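Local coordinates for probable succinyl-CoA:3-ketoacid coenzyme A transferase subunit B (PDB 3CDK), which probably catalyses, as one of two kinds of subunit, the transfer of coenzyme A from succinyl-CoA to a 3-oxo acid, releasing succinate, at residues 16-27 and 39-50. Sequence-based numbering, arbitrary orientation.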
loop_
_atom_site.group_PDB
_atom_site.type_symbol
_atom_site.label_atom_id
_atom_site.label_comp_id
_atom_site.label_asym_id
_atom_site.label_seq_id
_atom_site.Cartn_x
_atom_site.Cartn_y
_atom_site.Cartn_z
ATOM N N VAL B 16 -24.535 13.100 -16.984
ATOM C CA VAL B 16 -23.375 13.768 -17.604
ATOM C C VAL B 16 -23.055 15.143 -16.962
ATOM O O VAL B 16 -21.898 15.493 -16.724
ATOM C CB VAL B 16 -23.566 13.963 -19.133
ATOM C CG1 VAL B 16 -22.398 14.712 -19.712
ATOM C CG2 VAL B 16 -23.678 12.656 -19.816
ATOM N N GLN B 17 -24.106 15.904 -16.691
ATOM C CA GLN B 17 -24.008 17.193 -16.022
ATOM C C GLN B 17 -23.335 17.176 -14.650
ATOM O O GLN B 17 -23.093 18.232 -14.080
ATOM C CB GLN B 17 -25.404 17.779 -15.865
ATOM C CG GLN B 17 -26.230 17.760 -17.133
ATOM C CD GLN B 17 -27.582 18.392 -16.926
ATOM O OE1 GLN B 17 -27.798 19.120 -15.947
ATOM N NE2 GLN B 17 -28.510 18.118 -17.840
ATOM N N GLU B 18 -23.045 15.997 -14.115
ATOM C CA GLU B 18 -22.391 15.936 -12.819
ATOM C C GLU B 18 -20.862 16.021 -12.951
ATOM O O GLU B 18 -20.152 16.372 -11.988
ATOM C CB GLU B 18 -22.822 14.698 -12.033
ATOM C CG GLU B 18 -24.337 14.541 -11.825
ATOM C CD GLU B 18 -24.954 15.563 -10.873
ATOM O OE1 GLU B 18 -24.517 15.643 -9.708
ATOM O OE2 GLU B 18 -25.907 16.277 -11.282
ATOM N N ILE B 19 -20.372 15.757 -14.134
ATOM C CA ILE B 19 -18.953 15.823 -14.379
ATOM C C ILE B 19 -18.491 17.262 -14.635
ATOM O O ILE B 19 -18.802 17.851 -15.652
ATOM C CB ILE B 19 -18.662 14.894 -15.544
ATOM C CG1 ILE B 19 -18.862 13.452 -15.070
ATOM C CG2 ILE B 19 -17.264 15.065 -16.020
ATOM C CD1 ILE B 19 -19.595 12.658 -16.019
ATOM N N LYS B 20 -17.774 17.842 -13.692
ATOM C CA LYS B 20 -17.233 19.156 -13.911
ATOM C C LYS B 20 -15.767 18.987 -14.318
ATOM O O LYS B 20 -15.111 18.025 -13.918
ATOM C CB LYS B 20 -17.411 20.029 -12.656
ATOM C CG LYS B 20 -18.633 19.666 -11.801
ATOM C CD LYS B 20 -19.964 19.938 -12.507
ATOM C CE LYS B 20 -20.763 21.031 -11.815
ATOM N NZ LYS B 20 -20.284 22.445 -12.127
ATOM N N ASP B 21 -15.264 19.907 -15.139
ATOM C CA ASP B 21 -13.880 19.827 -15.615
ATOM C C ASP B 21 -12.904 19.485 -14.467
ATOM O O ASP B 21 -13.065 19.978 -13.357
ATOM C CB ASP B 21 -13.473 21.145 -16.294
ATOM C CG ASP B 21 -12.242 20.987 -17.202
ATOM O OD1 ASP B 21 -11.665 19.879 -17.267
ATOM O OD2 ASP B 21 -11.848 21.967 -17.871
ATOM N N GLY B 22 -11.909 18.641 -14.740
ATOM C CA GLY B 22 -10.807 18.415 -13.796
ATOM C C GLY B 22 -11.022 17.263 -12.837
ATOM O O GLY B 22 -10.091 16.818 -12.204
ATOM N N MET B 23 -12.260 16.782 -12.742
ATOM C CA MET B 23 -12.627 15.652 -11.879
ATOM C C MET B 23 -11.918 14.339 -12.200
ATOM O O MET B 23 -11.611 14.034 -13.346
ATOM C CB MET B 23 -14.133 15.388 -11.953
ATOM C CG MET B 23 -14.967 16.329 -11.148
ATOM S SD MET B 23 -16.652 15.728 -10.969
ATOM C CE MET B 23 -17.184 16.678 -9.528
ATOM N N ASN B 24 -11.675 13.557 -11.175
ATOM C CA ASN B 24 -11.402 12.162 -11.369
ATOM C C ASN B 24 -12.719 11.497 -10.956
ATOM O O ASN B 24 -13.319 11.868 -9.914
ATOM C CB ASN B 24 -10.205 11.699 -10.518
ATOM C CG ASN B 24 -8.903 12.490 -10.824
ATOM O OD1 ASN B 24 -8.169 12.171 -11.760
ATOM N ND2 ASN B 24 -8.620 13.494 -10.022
ATOM N N VAL B 25 -13.171 10.553 -11.794
ATOM C CA VAL B 25 -14.524 9.995 -11.738
ATOM C C VAL B 25 -14.464 8.491 -11.907
ATOM O O VAL B 25 -13.687 7.980 -12.706
ATOM C CB VAL B 25 -15.428 10.544 -12.899
ATOM C CG1 VAL B 25 -16.924 10.139 -12.726
ATOM C CG2 VAL B 25 -15.287 12.063 -13.065
ATOM N N ASN B 26 -15.305 7.789 -11.171
ATOM C CA ASN B 26 -15.486 6.359 -11.383
ATOM C C ASN B 26 -16.917 6.106 -11.775
ATOM O O ASN B 26 -17.854 6.534 -11.072
ATOM C CB ASN B 26 -15.083 5.550 -10.132
ATOM C CG ASN B 26 -15.232 4.066 -10.321
ATOM O OD1 ASN B 26 -16.353 3.560 -10.446
ATOM N ND2 ASN B 26 -14.101 3.334 -10.319
ATOM N N LEU B 27 -17.075 5.466 -12.930
ATOM C CA LEU B 27 -18.378 5.029 -13.424
ATOM C C LEU B 27 -18.539 3.554 -13.191
ATOM O O LEU B 27 -17.700 2.774 -13.595
ATOM C CB LEU B 27 -18.500 5.305 -14.915
ATOM C CG LEU B 27 -19.032 6.646 -15.417
ATOM C CD1 LEU B 27 -18.995 7.762 -14.391
ATOM C CD2 LEU B 27 -18.242 7.014 -16.644
ATOM N N ILE B 39 -19.836 12.843 -22.665
ATOM C CA ILE B 39 -19.043 13.889 -22.039
ATOM C C ILE B 39 -18.601 14.896 -23.092
ATOM O O ILE B 39 -18.008 14.504 -24.099
ATOM C CB ILE B 39 -17.827 13.300 -21.317
ATOM C CG1 ILE B 39 -18.272 12.648 -20.004
ATOM C CG2 ILE B 39 -16.786 14.369 -21.063
ATOM C CD1 ILE B 39 -17.299 11.637 -19.454
ATOM N N PRO B 40 -18.898 16.193 -22.866
ATOM C CA PRO B 40 -18.619 17.227 -23.868
ATOM C C PRO B 40 -17.157 17.676 -23.861
ATOM O O PRO B 40 -16.489 17.638 -22.820
ATOM C CB PRO B 40 -19.551 18.387 -23.470
ATOM C CG PRO B 40 -20.266 17.939 -22.199
ATOM C CD PRO B 40 -19.516 16.765 -21.656
ATOM N N ASP B 41 -16.685 18.111 -25.025
ATOM C CA ASP B 41 -15.277 18.407 -25.254
ATOM C C ASP B 41 -14.659 19.453 -24.344
ATOM O O ASP B 41 -13.470 19.375 -24.045
ATOM C CB ASP B 41 -15.043 18.782 -26.716
ATOM C CG ASP B 41 -14.772 17.566 -27.587
ATOM O OD1 ASP B 41 -14.785 16.433 -27.051
ATOM O OD2 ASP B 41 -14.532 17.749 -28.804
ATOM N N GLY B 42 -15.447 20.437 -23.918
ATOM C CA GLY B 42 -14.966 21.399 -22.922
ATOM C C GLY B 42 -14.383 20.716 -21.692
ATOM O O GLY B 42 -13.373 21.161 -21.137
ATOM N N VAL B 43 -14.999 19.599 -21.308
ATOM C CA VAL B 43 -14.747 18.959 -20.023
ATOM C C VAL B 43 -13.633 17.876 -20.042
ATOM O O VAL B 43 -13.778 16.841 -20.697
ATOM C CB VAL B 43 -16.086 18.412 -19.408
ATOM C CG1 VAL B 43 -15.844 17.808 -18.026
ATOM C CG2 VAL B 43 -17.152 19.517 -19.325
ATOM N N HIS B 44 -12.542 18.129 -19.304
ATOM C CA HIS B 44 -11.404 17.213 -19.208
ATOM C C HIS B 44 -11.275 16.577 -17.829
ATOM O O HIS B 44 -11.109 17.241 -16.785
ATOM C CB HIS B 44 -10.102 17.884 -19.610
ATOM C CG HIS B 44 -10.098 18.378 -21.028
ATOM N ND1 HIS B 44 -10.040 19.724 -21.348
ATOM C CD2 HIS B 44 -10.176 17.709 -22.206
ATOM C CE1 HIS B 44 -10.055 19.857 -22.662
ATOM N NE2 HIS B 44 -10.140 18.653 -23.204
ATOM N N VAL B 45 -11.330 15.258 -17.857
ATOM C CA VAL B 45 -11.565 14.481 -16.695
ATOM C C VAL B 45 -10.726 13.207 -16.828
ATOM O O VAL B 45 -10.182 12.948 -17.901
ATOM C CB VAL B 45 -13.063 14.144 -16.641
ATOM C CG1 VAL B 45 -13.374 12.826 -17.369
ATOM C CG2 VAL B 45 -13.519 14.068 -15.216
ATOM N N MET B 46 -10.598 12.419 -15.761
ATOM C CA MET B 46 -10.003 11.095 -15.928
ATOM C C MET B 46 -10.905 10.052 -15.316
ATOM O O MET B 46 -11.300 10.197 -14.170
ATOM C CB MET B 46 -8.594 11.035 -15.346
ATOM C CG MET B 46 -7.578 11.970 -16.018
ATOM S SD MET B 46 -6.703 11.293 -17.455
ATOM C CE MET B 46 -5.464 10.237 -16.720
ATOM N N LEU B 47 -11.287 9.024 -16.075
ATOM C CA LEU B 47 -12.093 7.966 -15.480
ATOM C C LEU B 47 -11.209 6.879 -14.843
ATOM O O LEU B 47 -10.277 6.356 -15.479
ATOM C CB LEU B 47 -13.067 7.373 -16.495
ATOM C CG LEU B 47 -14.224 8.175 -17.148
ATOM C CD1 LEU B 47 -14.743 9.386 -16.329
ATOM C CD2 LEU B 47 -13.890 8.597 -18.580
ATOM N N GLN B 48 -11.502 6.563 -13.578
ATOM C CA GLN B 48 -10.747 5.551 -12.834
ATOM C C GLN B 48 -11.414 4.206 -12.957
ATOM O O GLN B 48 -12.625 4.082 -12.804
ATOM C CB GLN B 48 -10.572 5.931 -11.358
ATOM C CG GLN B 48 -9.463 5.181 -10.636
ATOM C CD GLN B 48 -9.984 4.067 -9.724
ATOM O OE1 GLN B 48 -11.053 3.539 -9.958
ATOM N NE2 GLN B 48 -9.227 3.710 -8.697
ATOM N N SER B 49 -10.596 3.215 -13.287
ATOM C CA SER B 49 -11.011 1.839 -13.351
ATOM C C SER B 49 -10.258 1.112 -12.246
ATOM O O SER B 49 -8.993 1.107 -12.212
ATOM C CB SER B 49 -10.691 1.208 -14.704
ATOM O OG SER B 49 -11.381 -0.031 -14.832
ATOM N N GLU B 50 -11.058 0.462 -11.398
ATOM C CA GLU B 50 -10.642 0.065 -10.080
ATOM C C GLU B 50 -9.760 -1.161 -10.091
ATOM O O GLU B 50 -9.194 -1.552 -9.066
ATOM C CB GLU B 50 -11.882 -0.159 -9.239
ATOM C CG GLU B 50 -12.587 -1.403 -9.535
ATOM C CD GLU B 50 -14.002 -1.142 -9.910
ATOM O OE1 GLU B 50 -14.211 -0.132 -10.647
ATOM O OE2 GLU B 50 -14.891 -1.962 -9.500
#
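N26 reaches across from strand 24-27 to Q48 on the parallel strand 46-49, and the two amides meet at an angle, their planes 59° apart. With CG anti to the backbone N (chi1 -179°), N26 ND2 ends beside Q48 and gives a hydrogen bond to its OE1 at 3.1 Å. The acceptor lies in the plane of the N26 amide. The same ND2 also makes a weak, long bond to OE1 of E50, the predicted active-site residue just beyond the strand, so one amide nitrogen faces two acceptors. With an alanine here the amide is gone, and Q48 OE1 would probably lose this donor while E50 OE1 would lose a weak one.

Behind this end the backbones pair in parallel register: V25 N donates to M46 O (3.0 Å), and Q48 N to V25 O (2.7 Å). On one face of the sheet the N24 and M46 side chains run alongside each other, N24 OD1 3.8 Å from M46 CB. V25 and L47 share the other, where L47 CD1 touches V25 CB at 3.7 Å. Farther back, I19 crosses both V43 and V45 at about a right angle, its CG2 lying 3.7 Å from V43 CG1; I19 CD1 reaches I39 CG1, and V16 CG1 packs on P40 CD, while V25 and I19 also touch L102 of strand 102-105.

At the exposed turn, D21 receives H44 N on OD1 (2.8 Å) from above the carboxylate plane, and G22 N donates to H44 O at 2.6 Å. The chemistry thus changes along the pair, from turn bonds through an aliphatic layer to amides beside E50, where the N26 amide, held by Q48, could at most help orient the E50 carboxylate through a weak bond.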